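Local coordinates for adapter protein mecA 2 (Bacillus subtilis, PDB 3JTN) that acts as an adaptor that brings unfolded and aggregated proteins and ComK to the ClpCP protease, the C-terminal domain present here being the part that interacts with ClpC, at residues His8-Glu11 with Asp12-Leu16. Residues are numbered along the deposited sequence; the frame is centred on the assembly and turned at random.
Sequences HSFE and DIIQL
Asp12 reaches back along the first turn of helix 10-22, which follows strand 3-7, to Ser9. With CG swung away from its own carbonyl carbon (chi1 -70°), the carboxylate takes two weak bonds, from Ser9 N to Asp12 OD2 at 3.3 Å and from Ser9 OG to the same OD2 at 3.5 Å. This resembles one half of a capping box; the reciprocal approach is long, Ser9 OG lying 3.9 Å from Asp12 N. His8 adds its CB, 3.4 Å from Asp12 OD2.

The backbone carries the turn: Asp12 N bonds Ser9 O (3.0 Å), Phe10 O takes Ile14 N in its carbonyl plane and, weakly, Ile13 N, and Gln15 N bonds Glu11 O in a short, nearly straight link (2.8 Å, 171°).

Apolar packing lies along another flank. Phe10 holds CG anti to its backbone N (chi1 -176°), and Ile14 CD1 and CG1 both come to 3.4 Å from Phe10 CE2, CD1 at the ring edge. Tyr37 of strand 36-41 meets Phe10 edge-to-face and touches Ile13; Phe7 touches Asp12 and Ile13.

The chemistry thus divides the turn into a polar start, where the Asp12 carboxylate would probably interact favourably with the helix dipole, and an apolar flank packed against Ile86 of helix 82-87.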
ATOM      1  N   HIS A   8       3.224   8.573  -5.629  1.00 51.90           N
ATOM      2  CA  HIS A   8       3.256   9.530  -6.712  1.00 54.39           C
ATOM      3  C   HIS A   8       2.352   9.024  -7.831  1.00 49.22           C
ATOM      4  O   HIS A   8       1.447   9.728  -8.279  1.00 50.89           O
ATOM      5  CB  HIS A   8       4.686   9.734  -7.202  1.00 59.37           C
ATOM      6  CG  HIS A   8       4.771  10.512  -8.472  1.00 64.96           C
ATOM      7  ND1 HIS A   8       4.313  11.807  -8.580  1.00 67.46           N
ATOM      8  CD2 HIS A   8       5.246  10.174  -9.694  1.00 68.18           C
ATOM      9  CE1 HIS A   8       4.506  12.237  -9.814  1.00 70.41           C
ATOM     10  NE2 HIS A   8       5.071  11.266 -10.509  1.00 71.57           N
ATOM     11  N   SER A   9       2.587   7.789  -8.262  1.00 45.11           N
ATOM     12  CA  SER A   9       1.736   7.158  -9.261  1.00 48.14           C
ATOM     13  C   SER A   9       1.425   5.720  -8.884  1.00 50.46           C
ATOM     14  O   SER A   9       2.103   5.136  -8.040  1.00 51.39           O
ATOM     15  CB  SER A   9       2.398   7.199 -10.641  1.00 46.16           C
ATOM     16  OG  SER A   9       3.684   6.619 -10.597  1.00 42.54           O
ATOM     17  N   PHE A  10       0.401   5.148  -9.513  1.00 49.38           N
ATOM     18  CA  PHE A  10       0.038   3.763  -9.252  1.00 44.97           C
ATOM     19  C   PHE A  10       1.190   2.815  -9.597  1.00 41.40           C
ATOM     20  O   PHE A  10       1.278   1.709  -9.068  1.00 37.50           O
ATOM     21  CB  PHE A  10      -1.222   3.362 -10.025  1.00 45.88           C
ATOM     22  CG  PHE A  10      -1.694   1.971  -9.709  1.00 46.56           C
ATOM     23  CD1 PHE A  10      -2.509   1.736  -8.617  1.00 45.46           C
ATOM     24  CD2 PHE A  10      -1.285   0.894 -10.476  1.00 48.43           C
ATOM     25  CE1 PHE A  10      -2.923   0.458  -8.311  1.00 43.11           C
ATOM     26  CE2 PHE A  10      -1.698  -0.390 -10.170  1.00 46.92           C
ATOM     27  CZ  PHE A  10      -2.516  -0.606  -9.088  1.00 43.89           C
ATOM     28  N   GLU A  11       2.078   3.250 -10.484  1.00 38.61           N
ATOM     29  CA  GLU A  11       3.233   2.436 -10.836  1.00 41.57           C
ATOM     30  C   GLU A  11       4.173   2.220  -9.649  1.00 37.66           C
ATOM     31  O   GLU A  11       4.805   1.171  -9.538  1.00 37.20           O
ATOM     32  CB  GLU A  11       3.989   3.032 -12.028  1.00 45.22           C
ATOM     33  CG  GLU A  11       3.379   2.670 -13.370  1.00 52.37           C
ATOM     34  CD  GLU A  11       4.146   3.263 -14.536  1.00 59.13           C
ATOM     35  OE1 GLU A  11       4.870   4.262 -14.331  1.00 62.82           O
ATOM     36  OE2 GLU A  11       4.023   2.732 -15.658  1.00 63.12           O
ATOM     37  N   ASP A  12       4.278   3.208  -8.766  1.00 36.59           N
ATOM     38  CA  ASP A  12       5.122   3.049  -7.587  1.00 34.82           C
ATOM     39  C   ASP A  12       4.532   1.963  -6.700  1.00 29.46           C
ATOM     40  O   ASP A  12       5.249   1.292  -5.960  1.00 28.07           O
ATOM     41  CB  ASP A  12       5.261   4.372  -6.828  1.00 40.58           C
ATOM     42  CG  ASP A  12       6.095   5.404  -7.587  1.00 46.99           C
ATOM     43  OD1 ASP A  12       7.216   5.056  -8.031  1.00 53.98           O
ATOM     44  OD2 ASP A  12       5.638   6.563  -7.736  1.00 44.35           O
ATOM     45  N   ILE A  13       3.218   1.777  -6.790  1.00 28.78           N
ATOM     46  CA  ILE A  13       2.562   0.707  -6.044  1.00 27.54           C
ATOM     47  C   ILE A  13       2.795  -0.609  -6.750  1.00 30.40           C
ATOM     48  O   ILE A  13       2.951  -1.631  -6.105  1.00 29.55           O
ATOM     49  CB  ILE A  13       1.048   0.955  -5.847  1.00 26.62           C
ATOM     50  CG1 ILE A  13       0.812   2.256  -5.066  1.00 25.53           C
ATOM     51  CG2 ILE A  13       0.399  -0.204  -5.078  1.00 28.24           C
ATOM     52  CD1 ILE A  13      -0.660   2.468  -4.662  1.00 23.47           C
ATOM     53  N   ILE A  14       2.855  -0.596  -8.080  1.00 34.67           N
ATOM     54  CA  ILE A  14       3.104  -1.845  -8.794  1.00 32.11           C
ATOM     55  C   ILE A  14       4.507  -2.324  -8.477  1.00 33.00           C
ATOM     56  O   ILE A  14       4.731  -3.492  -8.160  1.00 34.70           O
ATOM     57  CB  ILE A  14       2.902  -1.702 -10.305  1.00 32.39           C
ATOM     58  CG1 ILE A  14       1.408  -1.711 -10.631  1.00 34.91           C
ATOM     59  CG2 ILE A  14       3.589  -2.842 -11.044  1.00 30.28           C
ATOM     60  CD1 ILE A  14       1.078  -1.152 -11.985  1.00 38.88           C
ATOM     61  N   GLN A  15       5.446  -1.396  -8.539  1.00 30.68           N
ATOM     62  CA  GLN A  15       6.836  -1.668  -8.244  1.00 25.05           C
ATOM     63  C   GLN A  15       7.012  -2.098  -6.783  1.00 29.48           C
ATOM     64  O   GLN A  15       7.609  -3.127  -6.479  1.00 29.83           O
ATOM     65  CB  GLN A  15       7.626  -0.399  -8.526  1.00 30.71           C
ATOM     66  CG  GLN A  15       7.849  -0.154 -10.017  1.00 39.49           C
ATOM     67  CD  GLN A  15       8.408   1.227 -10.320  1.00 46.13           C
ATOM     68  OE1 GLN A  15       8.178   2.185  -9.579  1.00 46.08           O
ATOM     69  NE2 GLN A  15       9.135   1.339 -11.429  1.00 52.81           N
ATOM     70  N   LEU A  16       6.489  -1.293  -5.873  1.00 29.71           N
ATOM     71  CA  LEU A  16       6.436  -1.674  -4.473  1.00 27.65           C
ATOM     72  C   LEU A  16       5.969  -3.109  -4.300  1.00 27.66           C
ATOM     73  O   LEU A  16       6.534  -3.872  -3.519  1.00 31.85           O
ATOM     74  CB  LEU A  16       5.480  -0.740  -3.737  1.00 26.40           C
ATOM     75  CG  LEU A  16       5.021  -1.194  -2.360  1.00 27.51           C
ATOM     76  CD1 LEU A  16       6.187  -1.212  -1.399  1.00 27.08           C
ATOM     77  CD2 LEU A  16       3.952  -0.248  -1.873  1.00 24.54           C
TER